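Local atomic coordinates of putative beta-lactamase-inhibitor-like PepSY-like domain-containing protein (Bacteroides vulgatus ATCC 8482, PDB entry 3ELG), a protein that is of unknown function but probably works in the periplasm and has a fold like that of the beta-lactamase inhibitor protein BLIP. Residues A[23-28]-A[51-56]; A[93-98]-A[105-110]; A[61-66]-A[98-103]; A[8-13]-A[28-33]. One frame throughout, in Å; residues are numbered along the deposited sequence.

In the fold
All four contacts build on one antiparallel sheet whose strands follow chain order. Contact 4 sits near one end of it, at strand 30-37. Contact 1 lies about 11 Å from contact 4, centre to centre, and shares Thr28 with it. Contact 3 is the most central, about 5 Å from the centre of the chain. It meets contact 1 where Phe25 and Leu55 pack on Ile66 and where Glu56 pairs with Leu64 and Glu65. Contact 2 shares Ile98 with contact 3 and carries the sheet on to strand 104-109. The centres of contacts 2 and 4 lie about 24 Å apart, on opposite sides of the chain's centre.

Contact 1 of 4, residues A[23-28]-A[51-56]; sequences KHFSQT and DGIELE
Asp51 OD1 is the best-held polar atom, gripped by one good bond. Ile53 N donates to it over 3.1 Å at 165°, from above the carboxylate plane, which makes an Asx turn. With chi1 at 74°, Asp51 CG sits between its backbone N and carbonyl carbon, so the carboxylate folds back over the turn. Across the contact, Asp51 N gives only a weak bond to Thr28 OG1, at 3.2 Å. The Thr28 side chain crosses the carboxylate at about a right angle, and its CG2 lies 3.4 Å from Asp51 OD2. Gln27 bends at chi2, bringing its NE2 within 3.8 Å of Ile53 CD1. Next to these polar groups lies the buried Phe25 ring. Its CD1 meets Ile53 CD1 at 3.8 Å, and the two side chains cross obliquely. At 4.1 Å, Phe25 CD2 meets Leu55 CD1, tip to tip. Met20, Leu49 and Ile66 close around the same ring. Phe25 follows helix 15-24 directly and opens a type I turn, closed by Thr28 N to Phe25 O, that leads into strand 30-37. An aromatic side chain just after a helix, packed on an antiparallel sheet, fits the helix-on-sheet layering of the BLIP-like fold.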
# COMPACT_ATOMS: atom_id res chain seq x y z
N LYS A 23 -2.81 -8.38 -11.16
CA LYS A 23 -2.69 -9.65 -10.48
C LYS A 23 -3.56 -9.66 -9.24
O LYS A 23 -4.29 -10.62 -8.97
CB LYS A 23 -1.22 -9.98 -10.17
CG LYS A 23 -1.02 -11.26 -9.40
CD LYS A 23 0.46 -11.60 -9.28
CE LYS A 23 0.68 -12.93 -8.58
NZ LYS A 23 2.15 -13.24 -8.41
N HIS A 24 -3.47 -8.58 -8.47
CA HIS A 24 -3.98 -8.57 -7.12
C HIS A 24 -5.29 -7.83 -6.89
O HIS A 24 -5.92 -8.01 -5.83
CB HIS A 24 -2.95 -8.03 -6.18
CG HIS A 24 -1.74 -8.89 -6.06
ND1 HIS A 24 -1.78 -10.14 -5.45
CD2 HIS A 24 -0.49 -8.74 -6.53
CE1 HIS A 24 -0.59 -10.70 -5.55
NE2 HIS A 24 0.21 -9.87 -6.18
N PHE A 25 -5.68 -7.02 -7.89
CA PHE A 25 -6.88 -6.17 -7.87
C PHE A 25 -7.68 -6.29 -9.16
O PHE A 25 -8.18 -5.31 -9.74
CB PHE A 25 -6.50 -4.70 -7.52
CG PHE A 25 -5.87 -4.58 -6.17
CD1 PHE A 25 -6.64 -4.57 -5.03
CD2 PHE A 25 -4.50 -4.58 -6.02
CE1 PHE A 25 -6.09 -4.51 -3.80
CE2 PHE A 25 -3.90 -4.56 -4.76
CZ PHE A 25 -4.69 -4.50 -3.65
N SER A 26 -7.81 -7.53 -9.64
CA SER A 26 -8.49 -7.78 -10.90
C SER A 26 -9.99 -7.55 -10.79
O SER A 26 -10.68 -7.54 -11.79
CB SER A 26 -8.25 -9.21 -11.39
OG SER A 26 -8.69 -10.14 -10.42
N GLN A 27 -10.48 -7.42 -9.57
CA GLN A 27 -11.90 -7.10 -9.36
C GLN A 27 -12.23 -5.65 -9.72
O GLN A 27 -13.38 -5.28 -9.85
CB GLN A 27 -12.33 -7.35 -7.91
CG GLN A 27 -11.94 -6.25 -6.94
CD GLN A 27 -10.53 -6.40 -6.38
OE1 GLN A 27 -9.73 -7.18 -6.90
NE2 GLN A 27 -10.24 -5.66 -5.30
N THR A 28 -11.21 -4.84 -9.92
CA THR A 28 -11.46 -3.45 -10.28
C THR A 28 -10.45 -2.97 -11.36
O THR A 28 -9.79 -3.77 -12.03
CB THR A 28 -11.52 -2.56 -8.98
OG1 THR A 28 -11.94 -1.22 -9.29
CG2 THR A 28 -10.16 -2.57 -8.20
N ASP A 51 -13.09 1.23 -7.53
CA ASP A 51 -13.79 0.82 -6.31
C ASP A 51 -13.38 1.55 -5.04
O ASP A 51 -13.89 1.29 -3.94
CB ASP A 51 -13.70 -0.71 -6.13
CG ASP A 51 -12.35 -1.20 -5.68
OD1 ASP A 51 -11.40 -0.39 -5.59
OD2 ASP A 51 -12.23 -2.44 -5.46
N GLY A 52 -12.47 2.49 -5.19
CA GLY A 52 -12.06 3.36 -4.08
C GLY A 52 -10.73 2.99 -3.44
O GLY A 52 -10.16 3.74 -2.67
N ILE A 53 -10.24 1.79 -3.73
CA ILE A 53 -8.93 1.40 -3.22
C ILE A 53 -7.85 2.37 -3.69
O ILE A 53 -7.89 2.84 -4.82
CB ILE A 53 -8.58 -0.07 -3.59
CG1 ILE A 53 -9.53 -1.05 -2.86
CG2 ILE A 53 -7.11 -0.42 -3.32
CD1 ILE A 53 -9.35 -2.49 -3.33
N GLU A 54 -6.84 2.63 -2.83
CA GLU A 54 -5.77 3.57 -3.17
C GLU A 54 -4.45 2.84 -2.96
O GLU A 54 -4.23 2.20 -1.91
CB GLU A 54 -5.85 4.82 -2.27
CG GLU A 54 -7.13 5.55 -2.46
CD GLU A 54 -7.26 6.76 -1.54
OE1 GLU A 54 -6.27 7.11 -0.89
OE2 GLU A 54 -8.37 7.33 -1.47
N LEU A 55 -3.62 2.92 -3.97
CA LEU A 55 -2.28 2.32 -3.98
C LEU A 55 -1.26 3.38 -4.26
O LEU A 55 -1.52 4.32 -4.99
CB LEU A 55 -2.24 1.26 -5.09
CG LEU A 55 -3.35 0.22 -5.10
CD1 LEU A 55 -3.25 -0.70 -6.32
CD2 LEU A 55 -3.37 -0.61 -3.78
N GLU A 56 -0.09 3.22 -3.68
CA GLU A 56 1.01 4.11 -4.00
C GLU A 56 2.17 3.23 -4.39
O GLU A 56 2.36 2.16 -3.82
CB GLU A 56 1.35 4.99 -2.81
CG GLU A 56 2.18 6.16 -3.18
CD GLU A 56 2.32 7.09 -2.02
OE1 GLU A 56 2.59 6.58 -0.91
OE2 GLU A 56 2.15 8.32 -2.22

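Contact 2 of 4, residues A[93-98]-A[105-110]; sequences HKTVKI and YELTLE
Strands 95-98 and 105-109 form an antiparallel hairpin; their segment axes come within 4.7 Å, their directions differ by 148°, and a classic beta bulge lies where Val96 and Lys97 both face Thr108. Thr108 O takes a firm bond from Val96 N at 2.9 Å and a weak one from Lys97 N. Thr108 N returns a nearly straight bond to Lys97 O. On one face Ile98 and Leu107 lie side by side, CD1 to CD1 at 3.8 Å. Thr95 crosses Leu107 obliquely, and helix 80-89 covers this side through Ile82 and Met86. On the other face Lys97 runs alongside Thr108. A bend at chi3 (76°) brings its CE to 3.4 Å from Thr108 OG1. Two waters gather at that hydroxyl; one also donates to Glu106 O. At the hairpin's open end Glu110 folds back at chi2, and its OE1 accepts from Lys94 N at 2.8 Å. The carboxylate stands nearly perpendicular to the His93 ring, with Glu110 OE2 3.4 Å from His93 CD2. Leu109 CD1 comes in at the ring edge. The hairpin is apolar on the Ile98-Leu107 face and hydrated on the Lys97-Thr108 face. If ionised, Glu110 could raise the proton affinity of His93.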
# COMPACT_ATOMS: atom_id res chain seq x y z
N HIS A 93 -9.12 -8.82 14.12
CA HIS A 93 -9.06 -7.46 13.52
C HIS A 93 -8.60 -7.55 12.09
O HIS A 93 -7.83 -8.42 11.75
CB HIS A 93 -8.14 -6.53 14.30
CG HIS A 93 -8.73 -6.04 15.58
ND1 HIS A 93 -9.63 -6.79 16.32
CD2 HIS A 93 -8.55 -4.88 16.26
CE1 HIS A 93 -9.98 -6.11 17.40
NE2 HIS A 93 -9.34 -4.95 17.39
N LYS A 94 -9.11 -6.66 11.26
CA LYS A 94 -8.73 -6.62 9.83
C LYS A 94 -7.65 -5.60 9.64
O LYS A 94 -7.81 -4.48 10.08
CB LYS A 94 -9.84 -6.04 8.96
CG LYS A 94 -10.80 -6.97 8.29
CD LYS A 94 -11.80 -6.08 7.57
CE LYS A 94 -12.94 -6.84 7.00
NZ LYS A 94 -13.66 -6.00 5.99
N THR A 95 -6.58 -5.96 8.92
CA THR A 95 -5.66 -4.94 8.40
C THR A 95 -6.21 -4.39 7.10
O THR A 95 -6.31 -5.09 6.11
CB THR A 95 -4.22 -5.50 8.14
OG1 THR A 95 -3.67 -5.92 9.39
CG2 THR A 95 -3.30 -4.47 7.47
N VAL A 96 -6.50 -3.11 7.11
CA VAL A 96 -7.17 -2.46 5.96
C VAL A 96 -6.22 -1.62 5.14
O VAL A 96 -6.54 -1.22 3.99
CB VAL A 96 -8.42 -1.62 6.38
CG1 VAL A 96 -9.48 -2.54 7.07
CG2 VAL A 96 -8.04 -0.39 7.21
N LYS A 97 -5.02 -1.39 5.69
CA LYS A 97 -3.99 -0.58 5.04
C LYS A 97 -2.62 -1.04 5.49
O LYS A 97 -2.40 -1.34 6.66
CB LYS A 97 -4.19 0.91 5.31
CG LYS A 97 -3.14 1.82 4.71
CD LYS A 97 -3.50 3.29 4.84
CE LYS A 97 -3.30 3.80 6.26
NZ LYS A 97 -3.68 5.27 6.37
N ILE A 98 -1.71 -1.15 4.54
CA ILE A 98 -0.31 -1.44 4.86
C ILE A 98 0.57 -0.49 4.09
O ILE A 98 0.34 -0.17 2.93
CB ILE A 98 0.06 -2.93 4.59
CG1 ILE A 98 1.50 -3.28 5.06
CG2 ILE A 98 -0.12 -3.30 3.10
CD1 ILE A 98 1.85 -4.77 5.07
N TYR A 105 7.37 -1.48 8.41
CA TYR A 105 5.96 -1.66 8.02
C TYR A 105 5.00 -1.01 9.02
O TYR A 105 5.25 -0.94 10.23
CB TYR A 105 5.65 -3.14 7.91
CG TYR A 105 6.47 -3.91 6.93
CD1 TYR A 105 7.72 -4.42 7.27
CD2 TYR A 105 6.00 -4.14 5.65
CE1 TYR A 105 8.47 -5.14 6.36
CE2 TYR A 105 6.73 -4.86 4.75
CZ TYR A 105 7.98 -5.34 5.09
OH TYR A 105 8.66 -6.08 4.16
N GLU A 106 3.92 -0.49 8.48
CA GLU A 106 2.87 0.06 9.33
C GLU A 106 1.56 -0.52 8.85
O GLU A 106 1.18 -0.37 7.66
CB GLU A 106 2.81 1.57 9.19
CG GLU A 106 4.14 2.27 9.50
CD GLU A 106 4.10 3.79 9.24
OE1 GLU A 106 3.14 4.31 8.62
OE2 GLU A 106 5.05 4.46 9.67
N LEU A 107 0.93 -1.28 9.73
CA LEU A 107 -0.37 -1.86 9.44
C LEU A 107 -1.46 -1.14 10.17
O LEU A 107 -1.42 -1.00 11.37
CB LEU A 107 -0.41 -3.32 9.82
CG LEU A 107 0.35 -4.33 8.93
CD1 LEU A 107 1.85 -4.15 8.84
CD2 LEU A 107 -0.02 -5.74 9.30
N THR A 108 -2.47 -0.70 9.43
CA THR A 108 -3.58 0.04 10.01
C THR A 108 -4.82 -0.83 10.06
O THR A 108 -5.25 -1.45 9.08
CB THR A 108 -3.91 1.34 9.26
OG1 THR A 108 -2.72 2.11 9.12
CG2 THR A 108 -4.94 2.14 10.07
N LEU A 109 -5.39 -0.90 11.26
CA LEU A 109 -6.57 -1.73 11.47
C LEU A 109 -7.84 -0.94 11.16
O LEU A 109 -7.82 0.30 11.03
CB LEU A 109 -6.65 -2.28 12.91
CG LEU A 109 -5.35 -2.97 13.36
CD1 LEU A 109 -5.47 -3.57 14.77
CD2 LEU A 109 -4.94 -4.06 12.36
N GLU A 110 -8.92 -1.68 11.12
CA GLU A 110 -10.23 -1.12 10.79
C GLU A 110 -10.60 -0.01 11.76
O GLU A 110 -11.31 0.93 11.41
CB GLU A 110 -11.32 -2.21 10.81
CG GLU A 110 -11.76 -2.56 12.22
CD GLU A 110 -10.76 -3.43 12.97
OE1 GLU A 110 -10.51 -4.58 12.52
OE2 GLU A 110 -10.23 -2.95 14.01
O HOH W 1 -0.82 1.58 7.47
O HOH W 2 -2.66 4.74 9.46

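Contact 3 of 4, residues A[61-66]-A[98-103]; sequences GEWLEI and IERNRK
This contact is the antiparallel seam between strands 63-67 and 95-101 in the middle of the sheet of the BLIP-like fold. Ile66 and Ile98 form a hydrogen-bonded pair. Ile66 N reaches Ile98 O at 2.8 Å, and Ile98 N answers to Ile66 O at 2.9 Å. Two residues along, Leu64 O accepts from Arg100 N. Beside the seam, Arg100 lies flat on Trp63. Its CG sits between backbone N and carbonyl carbon (chi1 70°), and the chain then runs extended to NE. The guanidinium and indole planes are only about 4° apart. CZ stands 3.6 Å from the centroid of the five-membered ring, over its face, a cation-pi stack. Further back, CD rests over the six-membered ring at 3.8 Å, a CH-pi contact. Ile66 CD1 touches the opposite indole face, toward its rim. The guanidinium is also gripped at its edge: NE and NH2 both donate side-on to Trp63 O, each at 2.8 Å. The NH2 bond lies on a carbonyl lone pair, while NE comes from above the carbonyl plane. Trp63 CZ3 touches Ile98 CG2, and Phe77 meets the indole edge-to-face. On the other side of the sheet Glu65 and Glu99 form a non-hydrogen-bonded pair, and their OE1 atoms come within 4.1 Å. Glu99 OE2 accepts from Asn101 ND2 with its anti lone pair. Two bonds to one carbonyl and a flat stack fix the rotation of the Arg100 head. The indole face probably stabilises the guanidinium charge electrostatically. The two close carboxylates may raise each other's pKa.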
# COMPACT_ATOMS: atom_id res chain seq x y z
N GLY A 61 7.75 1.22 -9.70
CA GLY A 61 6.51 0.45 -9.67
C GLY A 61 6.39 -0.55 -8.52
O GLY A 61 5.52 -1.42 -8.52
N GLU A 62 7.28 -0.43 -7.54
CA GLU A 62 7.14 -1.24 -6.30
C GLU A 62 6.21 -0.58 -5.30
O GLU A 62 6.26 0.61 -5.07
CB GLU A 62 8.49 -1.47 -5.64
CG GLU A 62 9.46 -2.18 -6.58
CD GLU A 62 10.89 -2.06 -6.18
OE1 GLU A 62 11.32 -1.01 -5.66
OE2 GLU A 62 11.62 -3.03 -6.44
N TRP A 63 5.29 -1.34 -4.77
CA TRP A 63 4.30 -0.72 -3.90
C TRP A 63 4.89 -0.19 -2.60
O TRP A 63 5.84 -0.78 -2.04
CB TRP A 63 3.13 -1.65 -3.60
CG TRP A 63 3.47 -2.80 -2.80
CD1 TRP A 63 3.87 -4.03 -3.24
CD2 TRP A 63 3.39 -2.89 -1.36
NE1 TRP A 63 4.06 -4.87 -2.17
CE2 TRP A 63 3.79 -4.20 -1.01
CE3 TRP A 63 3.03 -2.00 -0.35
CZ2 TRP A 63 3.81 -4.63 0.32
CZ3 TRP A 63 3.04 -2.40 0.93
CH2 TRP A 63 3.48 -3.70 1.27
N LEU A 64 4.31 0.95 -2.20
CA LEU A 64 4.63 1.63 -0.95
C LEU A 64 3.48 1.62 0.05
O LEU A 64 3.67 1.57 1.26
CB LEU A 64 5.04 3.09 -1.21
CG LEU A 64 6.21 3.32 -2.15
CD1 LEU A 64 6.44 4.81 -2.38
CD2 LEU A 64 7.37 2.60 -1.59
N GLU A 65 2.26 1.74 -0.46
CA GLU A 65 1.09 1.74 0.38
C GLU A 65 -0.03 1.08 -0.35
O GLU A 65 -0.21 1.27 -1.56
CB GLU A 65 0.70 3.16 0.78
CG GLU A 65 -0.49 3.19 1.69
CD GLU A 65 -0.92 4.58 1.98
OE1 GLU A 65 -0.23 5.25 2.78
OE2 GLU A 65 -1.94 5.01 1.39
N ILE A 66 -0.74 0.26 0.40
CA ILE A 66 -1.93 -0.43 -0.10
C ILE A 66 -3.06 -0.13 0.87
O ILE A 66 -3.06 -0.63 2.01
CB ILE A 66 -1.72 -1.94 -0.22
CG1 ILE A 66 -0.59 -2.25 -1.19
CG2 ILE A 66 -3.00 -2.67 -0.67
CD1 ILE A 66 -0.08 -3.67 -1.10
N ILE A 98 -1.71 -1.15 4.54
CA ILE A 98 -0.31 -1.44 4.86
C ILE A 98 0.57 -0.49 4.09
O ILE A 98 0.34 -0.17 2.93
CB ILE A 98 0.06 -2.93 4.59
CG1 ILE A 98 1.50 -3.28 5.06
CG2 ILE A 98 -0.12 -3.30 3.10
CD1 ILE A 98 1.85 -4.77 5.07
N GLU A 99 1.57 0.02 4.80
CA GLU A 99 2.62 0.86 4.22
C GLU A 99 3.99 0.33 4.60
O GLU A 99 4.24 -0.05 5.74
CB GLU A 99 2.56 2.34 4.66
CG GLU A 99 3.69 3.15 3.99
CD GLU A 99 4.12 4.46 4.70
OE1 GLU A 99 3.27 5.36 4.88
OE2 GLU A 99 5.32 4.60 5.02
N ARG A 100 4.88 0.36 3.63
CA ARG A 100 6.26 -0.10 3.82
C ARG A 100 7.22 1.00 3.39
O ARG A 100 6.98 1.76 2.42
CB ARG A 100 6.55 -1.47 3.19
CG ARG A 100 6.57 -1.44 1.74
CD ARG A 100 6.97 -2.78 1.16
NE ARG A 100 6.88 -2.64 -0.26
CZ ARG A 100 7.18 -3.55 -1.16
NH1 ARG A 100 7.56 -4.76 -0.81
NH2 ARG A 100 7.08 -3.23 -2.43
N ASN A 101 8.27 1.11 4.17
CA ASN A 101 9.30 2.06 3.86
C ASN A 101 10.64 1.53 4.35
O ASN A 101 10.78 0.41 4.80
CB ASN A 101 8.94 3.40 4.48
CG ASN A 101 8.77 3.33 5.97
OD1 ASN A 101 9.66 2.89 6.68
ND2 ASN A 101 7.58 3.73 6.45
N ARG A 102 11.68 2.35 4.23
CA ARG A 102 13.01 1.87 4.55
C ARG A 102 13.17 1.47 6.02
O ARG A 102 14.15 0.80 6.40
CB ARG A 102 14.06 2.92 4.15
CG ARG A 102 13.93 4.28 4.84
CD ARG A 102 14.85 5.29 4.19
NE ARG A 102 16.23 4.90 4.39
CZ ARG A 102 16.96 5.24 5.45
NH1 ARG A 102 16.44 6.01 6.40
NH2 ARG A 102 18.21 4.81 5.53
N LYS A 103 12.26 1.95 6.85
CA LYS A 103 12.31 1.69 8.30
C LYS A 103 11.41 0.54 8.73
O LYS A 103 11.51 0.07 9.85
CB LYS A 103 11.97 2.94 9.10
CG LYS A 103 12.86 4.12 8.74
CD LYS A 103 13.41 4.81 9.96
CE LYS A 103 14.64 5.60 9.60
NZ LYS A 103 15.62 5.67 10.72

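Contact 4 of 4, residues A[8-13]-A[28-33]; sequences RDVNKL and TKVAYI
Ile33 carries most of this contact, which joins the loop after edge strand 5-7 to strand 30-37 of the BLIP-like sheet. At Ile33 CB the side chain forks toward the loop. The short branch, CG2, lies anti to the backbone N and meets Leu13 CD2 at 3.9 Å. CG1 leaves beside the backbone N and passes Leu13 CG at 4.0 Å. The tip, CD1, is turned by an unusual chi2 of 141° and makes the most contacts. It meets Leu13 CG at 3.8 Å. It also lies beside Val10 CA and 3.6 Å from Asp9 O. The two side chains of Ile33 and Leu13 cross obliquely. Three residues earlier, before the bulge at Ala31 and Tyr32, Val30 packs against Val10. These two slide past each other in opposite directions, and Val10 CG1 sits 3.7 Å from Val30 CB. Ile21 of helix 15-24 also touches Val30 and Leu13, so loop, helix and strand meet here. The loop holds its own shape. Asp9 OD1 accepts from Asn11 N in an Asx turn, met from well above the carboxylate plane, and the 3-10 segment 10-12 follows. Strand 30-37 carries a classic beta bulge, where Ala31 and Tyr32 both face Lys48. Near the bulge the Arg8 chain passes Ala31 O with its CG at 3.5 Å, before its guanidinium leads away. The polar link between the two segments is a single water, which donates to Arg8 O at 3.0 Å and to Val30 O at 2.8 Å.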
# COMPACT_ATOMS: atom_id res chain seq x y z
N ARG A 8 -5.44 9.14 -16.70
CA ARG A 8 -6.18 7.87 -16.65
C ARG A 8 -5.44 6.77 -17.42
O ARG A 8 -5.89 5.63 -17.45
CB ARG A 8 -7.60 7.96 -17.26
CG ARG A 8 -8.56 8.91 -16.59
CD ARG A 8 -9.95 8.76 -17.18
NE ARG A 8 -10.06 9.00 -18.60
CZ ARG A 8 -11.21 8.87 -19.28
NH1 ARG A 8 -12.27 8.45 -18.65
NH2 ARG A 8 -11.27 9.14 -20.56
N ASP A 9 -4.33 7.15 -18.03
CA ASP A 9 -3.60 6.25 -18.99
C ASP A 9 -2.68 5.33 -18.24
O ASP A 9 -1.65 5.78 -17.75
CB ASP A 9 -2.78 7.08 -19.97
CG ASP A 9 -2.17 6.24 -21.07
OD1 ASP A 9 -2.44 5.04 -21.10
OD2 ASP A 9 -1.42 6.81 -21.90
N VAL A 10 -3.08 4.07 -18.11
CA VAL A 10 -2.29 3.11 -17.31
C VAL A 10 -0.91 2.84 -17.93
O VAL A 10 -0.01 2.32 -17.27
CB VAL A 10 -3.00 1.78 -17.08
CG1 VAL A 10 -4.34 1.99 -16.37
CG2 VAL A 10 -3.21 1.03 -18.40
N ASN A 11 -0.76 3.21 -19.19
CA ASN A 11 0.53 3.07 -19.89
C ASN A 11 1.58 4.01 -19.30
O ASN A 11 2.77 3.94 -19.62
CB ASN A 11 0.40 3.36 -21.40
CG ASN A 11 -0.34 2.27 -22.14
OD1 ASN A 11 -1.39 2.53 -22.71
ND2 ASN A 11 0.21 1.07 -22.16
N LYS A 12 1.10 4.93 -18.46
CA LYS A 12 1.94 5.91 -17.80
C LYS A 12 2.49 5.37 -16.47
O LYS A 12 3.40 5.96 -15.89
CB LYS A 12 1.20 7.23 -17.57
CG LYS A 12 0.77 7.92 -18.85
CD LYS A 12 2.00 8.25 -19.66
N LEU A 13 1.95 4.25 -16.02
CA LEU A 13 2.46 3.60 -14.79
C LEU A 13 3.61 2.68 -15.17
O LEU A 13 3.58 2.04 -16.23
CB LEU A 13 1.42 2.70 -14.13
CG LEU A 13 0.31 3.26 -13.28
CD1 LEU A 13 -0.78 2.16 -13.03
CD2 LEU A 13 0.93 3.79 -11.95
N THR A 28 -11.21 -4.84 -9.92
CA THR A 28 -11.46 -3.45 -10.28
C THR A 28 -10.45 -2.97 -11.36
O THR A 28 -9.79 -3.77 -12.03
CB THR A 28 -11.52 -2.56 -8.98
OG1 THR A 28 -11.94 -1.22 -9.29
CG2 THR A 28 -10.16 -2.57 -8.20
N LYS A 29 -10.36 -1.67 -11.54
CA LYS A 29 -9.45 -1.14 -12.52
C LYS A 29 -9.08 0.28 -12.13
O LYS A 29 -9.75 0.88 -11.28
CB LYS A 29 -10.11 -1.03 -13.87
CG LYS A 29 -11.24 -0.05 -13.87
CD LYS A 29 -11.94 -0.03 -15.23
N VAL A 30 -8.09 0.80 -12.83
CA VAL A 30 -7.58 2.15 -12.50
C VAL A 30 -8.59 3.22 -12.88
O VAL A 30 -9.11 3.22 -14.02
CB VAL A 30 -6.24 2.45 -13.23
CG1 VAL A 30 -5.89 3.87 -13.06
CG2 VAL A 30 -5.12 1.52 -12.68
N ALA A 31 -8.85 4.12 -11.94
CA ALA A 31 -9.68 5.33 -12.10
C ALA A 31 -8.79 6.47 -12.57
O ALA A 31 -9.00 7.07 -13.60
CB ALA A 31 -10.39 5.74 -10.78
N TYR A 32 -7.79 6.78 -11.76
CA TYR A 32 -6.78 7.77 -12.12
C TYR A 32 -5.45 7.50 -11.42
O TYR A 32 -5.39 6.75 -10.44
CB TYR A 32 -7.25 9.23 -11.83
CG TYR A 32 -7.59 9.53 -10.40
CD1 TYR A 32 -6.60 9.78 -9.48
CD2 TYR A 32 -8.91 9.53 -9.97
CE1 TYR A 32 -6.89 10.02 -8.15
CE2 TYR A 32 -9.22 9.79 -8.64
CZ TYR A 32 -8.22 10.06 -7.75
OH TYR A 32 -8.54 10.28 -6.41
N ILE A 33 -4.42 8.16 -11.94
CA ILE A 33 -3.04 8.06 -11.44
C ILE A 33 -2.50 9.48 -11.26
O ILE A 33 -2.54 10.25 -12.20
CB ILE A 33 -2.10 7.32 -12.48
CG1 ILE A 33 -2.66 5.92 -12.80
CG2 ILE A 33 -0.65 7.33 -11.99
CD1 ILE A 33 -2.49 5.54 -14.30
O HOH W 3 -8.13 3.94 -16.50